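Local coordinates for ABC-type branched-chain amino acid transport systems periplasmic component-like protein (Thermomonospora curvata, PDB 4N03) that probably captures fatty acids for uptake by an ABC transporter, as a substrate-binding protein of the leucine-binding protein family, at residues 146-151 against 178-183; 184-189 against 396-401; 133-136 against 140-143; 155-160 against 392-397; 355-360 against 364-369. All coordinates share one frame; numbering follows the deposited sequence. Where two conformers were deposited one is given.

Contact 1: 146-151 against 178-183. With PLM (palmitic acid), chain B.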
# COMPACT_ATOMS: atom_id res chain seq x y z
N THR A 146 7.59 3.10 1.30
CA THR A 146 8.67 2.15 1.11
C THR A 146 8.25 1.06 0.14
O THR A 146 7.04 0.86 -0.13
CB THR A 146 8.97 1.47 2.45
OG1 THR A 146 7.71 0.96 2.91
CG2 THR A 146 9.54 2.41 3.48
N THR A 147 9.21 0.31 -0.37
CA THR A 147 8.95 -0.95 -1.02
C THR A 147 8.98 -2.10 -0.04
O THR A 147 9.52 -2.00 1.06
CB THR A 147 9.93 -1.15 -2.18
OG1 THR A 147 11.27 -0.92 -1.76
CG2 THR A 147 9.58 -0.21 -3.30
N TYR A 148 8.42 -3.23 -0.46
CA TYR A 148 8.21 -4.34 0.46
C TYR A 148 9.47 -4.90 1.07
O TYR A 148 9.52 -5.36 2.19
CB TYR A 148 7.49 -5.47 -0.24
CG TYR A 148 6.05 -5.22 -0.53
CD1 TYR A 148 5.14 -4.77 0.45
CD2 TYR A 148 5.56 -5.38 -1.79
CE1 TYR A 148 3.80 -4.57 0.16
CE2 TYR A 148 4.21 -5.18 -2.08
CZ TYR A 148 3.33 -4.78 -1.09
OH TYR A 148 1.98 -4.56 -1.30
N ASP A 149 10.53 -4.97 0.24
CA ASP A 149 11.85 -5.43 0.67
C ASP A 149 12.41 -4.57 1.79
O ASP A 149 12.84 -5.09 2.80
CB ASP A 149 12.82 -5.61 -0.48
CG ASP A 149 12.94 -4.45 -1.46
OD1 ASP A 149 12.28 -3.40 -1.27
OD2 ASP A 149 13.70 -4.65 -2.44
N VAL A 150 12.38 -3.25 1.59
CA VAL A 150 12.83 -2.34 2.62
C VAL A 150 12.03 -2.50 3.90
O VAL A 150 12.62 -2.49 4.98
CB VAL A 150 12.73 -0.89 2.09
CG1 VAL A 150 12.82 0.17 3.19
CG2 VAL A 150 13.79 -0.67 1.01
N ASP A 151 10.71 -2.70 3.83
CA ASP A 151 9.94 -2.94 5.04
C ASP A 151 10.40 -4.20 5.78
O ASP A 151 10.49 -4.18 6.99
CB ASP A 151 8.45 -3.07 4.76
CG ASP A 151 7.76 -1.75 4.51
OD1 ASP A 151 8.26 -0.70 4.89
OD2 ASP A 151 6.64 -1.86 3.94
N GLY A 178 5.20 -14.21 -6.46
CA GLY A 178 5.28 -13.13 -7.41
C GLY A 178 5.64 -11.78 -6.77
O GLY A 178 6.29 -11.73 -5.74
N ASP A 179 5.22 -10.71 -7.42
CA ASP A 179 5.71 -9.36 -7.14
C ASP A 179 5.63 -8.90 -5.73
O ASP A 179 6.49 -8.14 -5.26
CB ASP A 179 4.80 -8.31 -7.91
CG ASP A 179 5.20 -8.10 -9.32
OD1 ASP A 179 6.15 -8.77 -9.83
OD2 ASP A 179 4.59 -7.29 -9.98
N TYR A 180 4.53 -9.21 -5.04
CA TYR A 180 4.33 -8.72 -3.66
C TYR A 180 5.16 -9.60 -2.71
O TYR A 180 6.14 -9.12 -2.12
CB TYR A 180 2.83 -8.71 -3.31
CG TYR A 180 2.47 -8.69 -1.85
CD1 TYR A 180 3.26 -8.11 -0.87
CD2 TYR A 180 1.26 -9.22 -1.43
CE1 TYR A 180 2.87 -8.10 0.47
CE2 TYR A 180 0.84 -9.17 -0.12
CZ TYR A 180 1.64 -8.62 0.83
OH TYR A 180 1.25 -8.56 2.16
N GLY A 181 4.80 -10.86 -2.54
CA GLY A 181 5.49 -11.67 -1.57
C GLY A 181 6.95 -11.86 -1.89
O GLY A 181 7.77 -11.93 -1.00
N GLY A 182 7.26 -11.96 -3.19
CA GLY A 182 8.63 -12.13 -3.63
C GLY A 182 9.49 -10.93 -3.34
O GLY A 182 10.67 -11.07 -3.03
N SER A 183 8.94 -9.73 -3.44
CA SER A 183 9.68 -8.53 -3.08
C SER A 183 9.94 -8.49 -1.58
O SER A 183 11.04 -8.20 -1.13
CB SER A 183 8.96 -7.30 -3.58
OG SER A 183 9.57 -6.09 -3.19
C1 PLM B . 0.05 -6.34 -3.34
O1 PLM B . 1.04 -5.56 -3.41
O2 PLM B . -0.38 -7.02 -4.30
C2 PLM B . -0.77 -6.34 -2.08
C3 PLM B . -1.77 -5.10 -2.16
C4 PLM B . -2.51 -4.85 -0.87
C5 PLM B . -3.48 -3.72 -0.98
C6 PLM B . -4.23 -3.28 0.30
C7 PLM B . -3.47 -2.17 1.00
C8 PLM B . -4.00 -1.77 2.35
C9 PLM B . -3.44 -0.47 2.91
CA PLM B . -2.16 -0.61 3.77
CB PLM B . -1.57 0.83 4.00
CC PLM B . -0.07 0.90 3.59
CD PLM B . 0.44 2.29 3.27
CE PLM B . 1.89 2.41 2.83
CF PLM B . 2.09 3.66 1.96
CG PLM B . 2.34 4.94 2.73
O HOH W 1 12.18 -6.37 -4.09
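Y148 and Y180 meet at the carboxylate end of the pocket that holds palmitic acid. The Y148 hydroxyl donates to O1 of the fatty acid, with OH and O1 only 2.5 Å apart, and O1 lies in the plane of the Y148 ring, at its edge. Y84 and S109 also bond the ligand. Y180 comes over one face of Y148: its CD1 sits 3.3 Å from Y148 CE2, offset toward the rim. The rings are oblique, centroids 4.5 Å apart and planes at 37°. C2 of the ligand and the Y148 hydroxyl both lie over one face of Y180, whose own OH is turned to A230 O. Both tyrosines belong to the first turns of helices, 148-161 and 179-195, that pack together in the second lobe of a periplasmic binding protein fold. Behind them the helices come close, D149 CB lying 3.2 Å from S183 O. Water 1 joins D149 OD2, by a weak bond, to S183 OG, 2.8 Å away from it; OD2 is also bonded to Y398 OH. A chi1 of 50° sets the D149 carboxylate between its backbone N and carbonyl carbon, turned back to the helix start. There D149 OD1 takes T147 OG1 at 2.7 Å, nearly along its C-O axis, and V150 N at 2.9 Å, so two bonds fix its rotation.

Contact 2: 184-189 against 396-401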
# COMPACT_ATOMS: atom_id res chain seq x y z
N ALA A 184 8.90 -8.78 -0.78
CA ALA A 184 9.11 -8.85 0.64
C ALA A 184 10.23 -9.85 0.97
O ALA A 184 11.09 -9.59 1.80
CB ALA A 184 7.80 -9.20 1.32
N LEU A 185 10.09 -11.03 0.39
CA LEU A 185 11.05 -12.12 0.61
C LEU A 185 12.50 -11.74 0.27
O LEU A 185 13.42 -12.10 0.99
CB LEU A 185 10.63 -13.34 -0.19
CG LEU A 185 11.50 -14.57 -0.06
CD1 LEU A 185 11.46 -15.16 1.32
CD2 LEU A 185 11.06 -15.60 -1.08
N ARG A 186 12.64 -10.96 -0.78
CA ARG A 186 13.96 -10.46 -1.13
C ARG A 186 14.58 -9.70 0.02
O ARG A 186 15.76 -9.81 0.35
CB ARG A 186 13.90 -9.61 -2.40
CG ARG A 186 15.26 -9.15 -2.87
CD ARG A 186 15.13 -8.21 -4.03
NE ARG A 186 16.43 -7.76 -4.49
CZ ARG A 186 16.95 -8.00 -5.66
NH1 ARG A 186 16.30 -8.67 -6.59
NH2 ARG A 186 18.09 -7.47 -5.92
N GLY A 187 13.78 -8.85 0.67
CA GLY A 187 14.24 -8.11 1.85
C GLY A 187 14.58 -9.01 3.01
O GLY A 187 15.62 -8.87 3.64
N THR A 188 13.70 -9.97 3.30
CA THR A 188 13.99 -10.95 4.34
C THR A 188 15.36 -11.61 4.12
O THR A 188 16.14 -11.74 5.07
CB THR A 188 12.91 -12.02 4.36
OG1 THR A 188 11.65 -11.39 4.59
CG2 THR A 188 13.14 -13.03 5.44
N LYS A 189 15.59 -12.06 2.90
CA LYS A 189 16.82 -12.80 2.59
C LYS A 189 18.03 -11.91 2.66
O LYS A 189 19.11 -12.38 3.09
CB LYS A 189 16.67 -13.48 1.26
CG LYS A 189 15.62 -14.58 1.33
CD LYS A 189 15.26 -15.10 -0.02
CE LYS A 189 16.41 -15.87 -0.59
NZ LYS A 189 15.86 -16.58 -1.74
N LYS A 396 19.16 1.42 4.64
CA LYS A 396 19.72 2.57 3.97
C LYS A 396 20.77 2.15 2.92
O LYS A 396 20.83 2.77 1.89
CB LYS A 396 20.44 3.45 4.98
CG LYS A 396 20.99 4.77 4.45
CD LYS A 396 21.48 5.58 5.67
CE LYS A 396 21.92 6.97 5.40
NZ LYS A 396 22.57 7.49 6.63
N ASN A 397 21.56 1.11 3.19
CA ASN A 397 22.66 0.72 2.34
C ASN A 397 22.26 -0.34 1.33
O ASN A 397 23.03 -0.63 0.42
CB ASN A 397 23.88 0.29 3.16
CG ASN A 397 24.41 1.41 4.04
OD1 ASN A 397 24.23 2.59 3.75
ND2 ASN A 397 25.05 1.05 5.10
N TYR A 398 21.09 -0.94 1.50
CA TYR A 398 20.57 -1.96 0.62
C TYR A 398 20.35 -1.39 -0.75
O TYR A 398 19.91 -0.26 -0.94
CB TYR A 398 19.21 -2.40 1.19
CG TYR A 398 18.40 -3.32 0.30
CD1 TYR A 398 18.79 -4.62 -0.02
CD2 TYR A 398 17.20 -2.89 -0.24
CE1 TYR A 398 18.02 -5.43 -0.79
CE2 TYR A 398 16.42 -3.70 -0.98
CZ TYR A 398 16.80 -4.98 -1.28
OH TYR A 398 16.07 -5.81 -2.04
N GLN A 399 20.68 -2.21 -1.76
CA GLN A 399 20.46 -1.90 -3.17
C GLN A 399 19.10 -2.34 -3.62
O GLN A 399 18.79 -3.52 -3.66
CB GLN A 399 21.52 -2.60 -4.03
CG GLN A 399 22.93 -2.30 -3.67
CD GLN A 399 23.19 -0.83 -3.76
OE1 GLN A 399 23.36 -0.32 -4.88
NE2 GLN A 399 23.27 -0.14 -2.63
N VAL A 400 18.23 -1.36 -3.92
CA VAL A 400 16.85 -1.66 -4.22
C VAL A 400 16.77 -1.93 -5.73
O VAL A 400 17.17 -1.09 -6.53
CB VAL A 400 15.92 -0.49 -3.82
CG1 VAL A 400 14.50 -0.85 -4.15
CG2 VAL A 400 16.07 -0.19 -2.33
N PRO A 401 16.23 -3.08 -6.14
CA PRO A 401 16.11 -3.33 -7.58
C PRO A 401 15.08 -2.44 -8.22
O PRO A 401 14.10 -1.99 -7.55
CB PRO A 401 15.70 -4.81 -7.65
CG PRO A 401 15.00 -5.03 -6.36
CD PRO A 401 15.76 -4.21 -5.35
O HOH W 2 19.43 -6.15 -3.78
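Over the centre of one face of the R186 guanidinium lies P401 CG, 3.5 Å above the plane, while water 2 sits in that plane at the edge and Y398 OH approaches the edge near NE. The contact fastens the C-terminal tail that follows helix 393-397 across helix 179-195 of the second lobe of the periplasmic binding protein fold. With CG anti to the backbone N (chi1 -176°) and the chain extended as far as NE, R186 carries its guanidinium out to the tail. NE donates a weak, bent bond to Y398 OH at 3.2 Å, the guanidinium and phenol planes being 70° apart. The stronger partner of that hydroxyl is D149 OD2, on helix 148-161, and R186 NH1 goes further along the tail to F405 O. Shortening R186 to an alanine would probably leave the P401 ring without its flat cover and F405 O without its donor. From NH2 the link to the tail backbone runs through water 2, which accepts from NH2 at 2.8 Å and donates to Q399 O at 2.7 Å.

Contact 3: 133-136 against 140-143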
# COMPACT_ATOMS: atom_id res chain seq x y z
N THR A 133 9.06 -3.58 -5.78
CA THR A 133 10.11 -2.93 -6.54
C THR A 133 9.90 -3.12 -8.04
O THR A 133 10.46 -2.35 -8.83
CB THR A 133 11.47 -3.49 -6.15
OG1 THR A 133 11.45 -4.92 -6.25
CG2 THR A 133 11.79 -3.12 -4.73
N ALA A 134 9.05 -4.07 -8.43
CA ALA A 134 8.77 -4.25 -9.83
C ALA A 134 8.08 -3.06 -10.46
O ALA A 134 7.99 -2.96 -11.66
CB ALA A 134 8.01 -5.53 -10.05
N LEU A 135 7.54 -2.14 -9.64
CA LEU A 135 6.87 -0.93 -10.10
C LEU A 135 7.74 0.31 -10.05
O LEU A 135 7.29 1.36 -10.51
CB LEU A 135 5.54 -0.73 -9.38
CG LEU A 135 4.54 -1.87 -9.59
CD1 LEU A 135 3.33 -1.68 -8.73
CD2 LEU A 135 4.16 -2.07 -11.07
N LEU A 136 8.96 0.21 -9.51
CA LEU A 136 9.93 1.28 -9.64
C LEU A 136 10.43 1.34 -11.07
O LEU A 136 10.28 0.38 -11.85
CB LEU A 136 11.10 1.08 -8.67
CG LEU A 136 10.76 1.18 -7.18
CD1 LEU A 136 12.04 0.91 -6.40
CD2 LEU A 136 10.20 2.56 -6.82
N TYR A 140 5.86 7.23 -14.87
CA TYR A 140 4.42 7.40 -14.74
C TYR A 140 3.82 6.70 -13.55
O TYR A 140 2.63 6.96 -13.24
CB TYR A 140 3.73 6.97 -16.03
CG TYR A 140 4.19 7.80 -17.16
CD1 TYR A 140 3.71 9.08 -17.31
CD2 TYR A 140 5.17 7.37 -18.04
CE1 TYR A 140 4.14 9.91 -18.30
CE2 TYR A 140 5.64 8.26 -19.05
CZ TYR A 140 5.10 9.53 -19.12
OH TYR A 140 5.46 10.43 -20.11
N ILE A 141 4.56 5.86 -12.85
CA ILE A 141 4.05 5.13 -11.70
C ILE A 141 4.68 5.66 -10.45
O ILE A 141 5.91 5.67 -10.35
CB ILE A 141 4.27 3.62 -11.82
CG1 ILE A 141 3.63 3.09 -13.10
CG2 ILE A 141 3.73 2.94 -10.57
CD1 ILE A 141 3.93 1.62 -13.38
N GLN A 142 3.89 6.19 -9.51
CA GLN A 142 4.43 6.57 -8.22
C GLN A 142 4.22 5.49 -7.21
O GLN A 142 3.09 5.31 -6.72
CB GLN A 142 3.77 7.85 -7.71
CG GLN A 142 4.29 8.27 -6.34
CD GLN A 142 5.78 8.60 -6.45
OE1 GLN A 142 6.15 9.49 -7.21
NE2 GLN A 142 6.61 7.92 -5.69
N VAL A 143 5.29 4.81 -6.84
CA VAL A 143 5.24 3.88 -5.72
C VAL A 143 5.38 4.72 -4.47
O VAL A 143 6.33 5.44 -4.29
CB VAL A 143 6.35 2.83 -5.80
CG1 VAL A 143 6.21 1.89 -4.61
CG2 VAL A 143 6.28 2.05 -7.12
O HOH W 3 8.24 3.98 -10.66
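L135, L136, I141 and V143 form a buried apolar contact between two parts of one loop, the connection leaving strand 126-129 for helix 148-161. L135 is shared by I141 and V143, and V143 also meets L136. V143 CG2, set anti to the carbonyl carbon, touches L135 CB at 3.7 Å and L135 O at 3.6 Å. L136 reaches the same valine differently: its CB leaves the backbone on the side away from the valine, but its CD2 branch turns back to 4.0 Å from V143 CG2, crossing the valine at about a right angle. I141 lies farther along, its CG2 3.9 Å from L135 O and more loosely set against L135 CB. No direct hydrogen bond joins the two sides. Instead water 3 lies 2.8 Å from L135 O and 2.9 Å from I141 O, though it may not serve every acceptor around it at once. The first side is a single 3-10 turn, held by the bond from L136 N to T133 O at 3.0 Å. Helix 109-122 packs on the pair, V112 meeting L135 and I119 meeting I141, and the L135 side chain is about 7 Å from the palmitic acid. The connection, from the sheet of the first lobe to a helix of the second, is one of the interlobe crossovers of the type I periplasmic binding protein fold.

Contact 4: 155-160 against 392-397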
# COMPACT_ATOMS: atom_id res chain seq x y z
N GLY A 155 12.05 -4.39 9.35
CA GLY A 155 11.37 -5.22 10.31
C GLY A 155 12.20 -6.31 10.93
O GLY A 155 12.14 -6.58 12.12
N VAL A 156 13.06 -6.98 10.13
CA VAL A 156 13.98 -7.97 10.67
C VAL A 156 15.02 -7.32 11.56
O VAL A 156 15.36 -7.86 12.61
CB VAL A 156 14.59 -8.82 9.54
CG1 VAL A 156 15.68 -9.72 10.09
CG2 VAL A 156 13.47 -9.62 8.86
N GLN A 157 15.53 -6.17 11.15
CA GLN A 157 16.47 -5.48 12.02
C GLN A 157 15.81 -5.16 13.36
O GLN A 157 16.40 -5.27 14.42
CB GLN A 157 16.98 -4.22 11.38
CG GLN A 157 18.00 -3.46 12.24
CD GLN A 157 19.31 -4.21 12.38
OE1 GLN A 157 20.15 -4.20 11.48
NE2 GLN A 157 19.49 -4.89 13.49
N TRP A 158 14.53 -4.76 13.32
CA TRP A 158 13.76 -4.50 14.54
C TRP A 158 13.60 -5.74 15.38
O TRP A 158 13.80 -5.70 16.59
CB TRP A 158 12.40 -3.91 14.18
CG TRP A 158 11.49 -3.64 15.33
CD1 TRP A 158 11.51 -2.57 16.16
CD2 TRP A 158 10.41 -4.47 15.75
NE1 TRP A 158 10.49 -2.67 17.08
CE2 TRP A 158 9.82 -3.84 16.87
CE3 TRP A 158 9.90 -5.68 15.30
CZ2 TRP A 158 8.72 -4.38 17.53
CZ3 TRP A 158 8.79 -6.21 15.97
CH2 TRP A 158 8.23 -5.56 17.07
N LEU A 159 13.27 -6.87 14.76
CA LEU A 159 13.18 -8.12 15.53
C LEU A 159 14.47 -8.41 16.29
O LEU A 159 14.47 -8.86 17.43
CB LEU A 159 12.85 -9.30 14.63
CG LEU A 159 11.46 -9.36 14.00
CD1 LEU A 159 11.36 -10.50 13.02
CD2 LEU A 159 10.37 -9.47 15.06
N MSE A 160 15.63 -8.19 15.63
CA MSE A 160 16.94 -8.41 16.25
C MSE A 160 17.21 -7.41 17.36
O MSE A 160 17.68 -7.75 18.44
CB MSE A 160 18.04 -8.19 15.24
CG MSE A 160 18.09 -9.25 14.19
SE MSE A 160 19.20 -10.74 14.80
CE MSE A 160 20.75 -9.57 14.70
N SER A 392 16.57 1.79 9.20
CA SER A 392 17.81 1.13 9.61
C SER A 392 18.96 1.40 8.67
O SER A 392 18.75 1.64 7.51
CB SER A 392 17.61 -0.38 9.74
OG SER A 392 17.34 -1.02 8.53
N GLU A 393 20.17 1.38 9.20
CA GLU A 393 21.37 1.41 8.35
C GLU A 393 21.36 0.30 7.33
O GLU A 393 21.75 0.48 6.18
CB GLU A 393 22.64 1.39 9.18
CG GLU A 393 22.87 2.65 9.98
CD GLU A 393 22.93 3.92 9.15
OE1 GLU A 393 23.76 4.02 8.21
OE2 GLU A 393 22.13 4.86 9.43
N LEU A 394 20.88 -0.85 7.75
CA LEU A 394 20.77 -1.98 6.92
C LEU A 394 19.93 -1.66 5.68
O LEU A 394 20.29 -1.98 4.54
CB LEU A 394 20.18 -3.10 7.77
CG LEU A 394 20.16 -4.48 7.16
CD1 LEU A 394 21.53 -5.01 6.85
CD2 LEU A 394 19.44 -5.46 8.10
N ALA A 395 18.75 -1.05 5.90
CA ALA A 395 17.91 -0.66 4.80
C ALA A 395 18.47 0.50 3.98
O ALA A 395 18.26 0.57 2.78
CB ALA A 395 16.52 -0.30 5.27
N LYS A 396 19.16 1.42 4.64
CA LYS A 396 19.72 2.57 3.97
C LYS A 396 20.77 2.15 2.92
O LYS A 396 20.83 2.77 1.89
CB LYS A 396 20.44 3.45 4.98
CG LYS A 396 20.99 4.77 4.45
CD LYS A 396 21.48 5.58 5.67
CE LYS A 396 21.92 6.97 5.40
NZ LYS A 396 22.57 7.49 6.63
N ASN A 397 21.56 1.11 3.19
CA ASN A 397 22.66 0.72 2.34
C ASN A 397 22.26 -0.34 1.33
O ASN A 397 23.03 -0.63 0.42
CB ASN A 397 23.88 0.29 3.16
CG ASN A 397 24.41 1.41 4.04
OD1 ASN A 397 24.23 2.59 3.75
ND2 ASN A 397 25.05 1.05 5.10
O HOH W 4 20.95 -1.61 10.66
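Q157 carries its CG anti to the backbone N (chi1 -178°) and then bends at chi2, 68°, so that CG lies against S392 while the amide end turns along L394. The leucine too has CG anti to its backbone N, which brings CD2 beside the glutamine OE1. The contact sits on the outer part of the second lobe of the periplasmic binding protein fold, where the short helix 393-397, following the edge strand 383-390 of the seven-stranded sheet, rests on helix 148-161. Touching is light, one carbon-carbon and one oxygen-carbon approach: Q157 CG is 4.0 Å from S392 CB, and Q157 OE1 is 3.7 Å from L394 CD2, the two side chains passing at a slant. L394 is also flanked by I153 and Q194, so it sits between helices 148-161 and 179-195. No direct hydrogen bond crosses. The polar link is water 4, which donates to Q157 OE1 at 2.8 Å and accepts from L394 N at 3.0 Å, giving a partner to an N-H at the start of the short helix. The glutamine's NE2 turns back to its own helix, with a weak bond to D161 OD1. S392 is the N-cap of helix 393-397, and its hydroxyl is also bonded to N154 OD1, about one turn before Q157 on the same helix. Hence the capping residue is tied to the helix that it packs upon. The cap itself is nearly straight: A395 N meets S392 OG at 3.0 Å, with an N-H...O angle of 158°.

Contact 5: 355-360 against 364-369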
# COMPACT_ATOMS: atom_id res chain seq x y z
N THR A 355 3.76 10.11 6.32
CA THR A 355 4.72 9.50 5.38
C THR A 355 5.25 10.55 4.40
O THR A 355 4.84 10.61 3.26
CB THR A 355 4.05 8.36 4.61
OG1 THR A 355 3.33 7.47 5.47
CG2 THR A 355 5.07 7.54 3.83
N PRO A 356 6.18 11.38 4.87
CA PRO A 356 6.83 12.31 3.94
C PRO A 356 7.54 11.53 2.81
O PRO A 356 8.04 10.41 3.04
CB PRO A 356 7.87 13.02 4.82
CG PRO A 356 7.35 12.91 6.20
CD PRO A 356 6.62 11.57 6.25
N MSE A 357 7.57 12.10 1.63
CA MSE A 357 8.13 11.41 0.45
C MSE A 357 8.74 12.39 -0.50
O MSE A 357 8.45 13.57 -0.51
CB MSE A 357 6.94 10.76 -0.35
CG MSE A 357 6.41 9.59 0.41
SE MSE A 357 4.86 8.91 -0.60
CE MSE A 357 3.53 9.80 0.28
N ASN A 358 9.62 11.90 -1.35
CA ASN A 358 10.17 12.66 -2.47
C ASN A 358 9.67 12.02 -3.77
O ASN A 358 9.88 10.83 -3.96
CB ASN A 358 11.70 12.62 -2.38
CG ASN A 358 12.42 13.50 -3.41
OD1 ASN A 358 11.97 13.74 -4.55
ND2 ASN A 358 13.65 13.86 -3.07
N PHE A 359 9.05 12.81 -4.66
CA PHE A 359 8.50 12.37 -5.91
C PHE A 359 9.38 12.61 -7.15
O PHE A 359 8.96 12.37 -8.26
CB PHE A 359 7.12 13.02 -6.12
CG PHE A 359 6.09 12.64 -5.07
CD1 PHE A 359 6.07 11.36 -4.53
CD2 PHE A 359 5.14 13.54 -4.67
CE1 PHE A 359 5.12 10.98 -3.64
CE2 PHE A 359 4.14 13.15 -3.71
CZ PHE A 359 4.21 11.88 -3.21
N THR A 360 10.52 13.27 -6.96
CA THR A 360 11.32 13.64 -8.17
C THR A 360 12.06 12.44 -8.84
O THR A 360 12.51 12.55 -9.95
CB THR A 360 12.33 14.71 -7.91
OG1 THR A 360 13.22 14.24 -6.92
CG2 THR A 360 11.70 15.94 -7.40
N LYS A 364 14.35 4.44 -6.93
CA LYS A 364 14.56 4.04 -5.54
C LYS A 364 13.28 4.39 -4.78
O LYS A 364 12.48 5.14 -5.33
CB LYS A 364 15.78 4.78 -4.96
CG LYS A 364 15.69 6.29 -5.03
CD LYS A 364 17.04 7.01 -4.93
CE LYS A 364 17.03 8.29 -5.80
NZ LYS A 364 18.15 9.29 -5.92
N PRO A 365 13.13 3.88 -3.58
CA PRO A 365 11.85 4.15 -2.89
C PRO A 365 11.73 5.62 -2.50
O PRO A 365 12.70 6.31 -2.21
CB PRO A 365 11.97 3.28 -1.65
CG PRO A 365 12.90 2.16 -2.07
CD PRO A 365 13.91 2.86 -2.88
N ALA A 366 10.48 6.09 -2.44
CA ALA A 366 10.13 7.45 -2.07
C ALA A 366 10.49 7.80 -0.63
O ALA A 366 10.66 8.97 -0.34
CB ALA A 366 8.66 7.64 -2.30
N THR A 367 10.60 6.80 0.22
CA THR A 367 11.15 6.87 1.55
C THR A 367 11.64 5.47 1.94
O THR A 367 11.22 4.50 1.33
CB THR A 367 10.13 7.42 2.57
OG1 THR A 367 10.71 7.41 3.85
CG2 THR A 367 8.85 6.59 2.61
N ARG A 368 12.48 5.39 2.95
CA ARG A 368 12.92 4.11 3.53
C ARG A 368 12.57 3.97 4.99
O ARG A 368 13.12 3.13 5.68
CB ARG A 368 14.41 3.82 3.26
CG ARG A 368 14.72 3.77 1.81
CD ARG A 368 16.12 3.24 1.56
NE ARG A 368 16.47 3.43 0.18
CZ ARG A 368 17.47 2.76 -0.44
NH1 ARG A 368 18.08 1.76 0.17
NH2 ARG A 368 17.72 3.07 -1.66
N LYS A 369 11.58 4.78 5.47
CA LYS A 369 11.18 4.74 6.86
C LYS A 369 9.93 3.84 7.03
O LYS A 369 8.93 4.00 6.33
CB LYS A 369 10.88 6.14 7.34
CG LYS A 369 12.09 7.03 7.28
CD LYS A 369 11.97 8.35 7.98
CE LYS A 369 13.21 9.18 7.74
NZ LYS A 369 13.34 9.64 6.31
O HOH W 5 9.17 9.23 5.18
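T367 and A366 lie against T355 to N358 where the long connection from helix 336-343 to strand 370-375 doubles back on itself, a hairpin-like reversal without regular strands. In the periplasmic binding protein fold this is an interlobe connection, and it runs beside the cleft: T355 touches the palmitic acid, and T355 OG1 is hydrogen-bonded to A280 O. A single direct bond joins the two arms, from N358 N to A366 O at 3.3 Å, nearly straight at 165°. Next to it A366 CB packs on CG of M357, a selenomethionine, at 4.0 Å, the selenium end of that side chain leading elsewhere. T367 packs beside it. Its hydroxyl is anti to the backbone N (chi1 178°), facing water 5, while its methyl goes into the crowded position between N and carbonyl carbon and meets T355 CG2 at 4.1 Å. Water 5 lies 2.7 Å from T367 OG1 and donates to P356 O, making a second, indirect rung between the arms. The same hydroxyl oxygen accepts from K369 N at 3.2 Å in an ST turn that shapes the approach to strand 370-375. With a valine in place of T367, K369 N would probably lose this acceptor and water 5 its hold on the second arm. Past N358 the first arm is turned by an Asx turn. N358 OD1 accepts two bonds from one residue, from T360 N at 2.9 Å in the carbonyl plane and from T360 OG1 at 2.7 Å.

Contact 3 comes first along the chain, in the crossover from strand 126-129, and leads into contact 1 on helix 148-161. Contacts 1 and 2 share helix 179-195 with centres 8 Å apart, and contacts 1 and 4 share helix 148-161. Contacts 2 and 4 both end around helix 393-397, and contact 5 falls along the chain between the two segments of each. R368 of 364-369 bonds A395 O and Y398 O, and D149 bonds Y398, so the tail is bonded to both a crossover and helix 148-161, while contact 3 joins by packing. Contacts 3 and 5, centres 12 Å apart, lie in interlobe connections beside the fatty-acid cleft, with contact 1 at its carboxylate end.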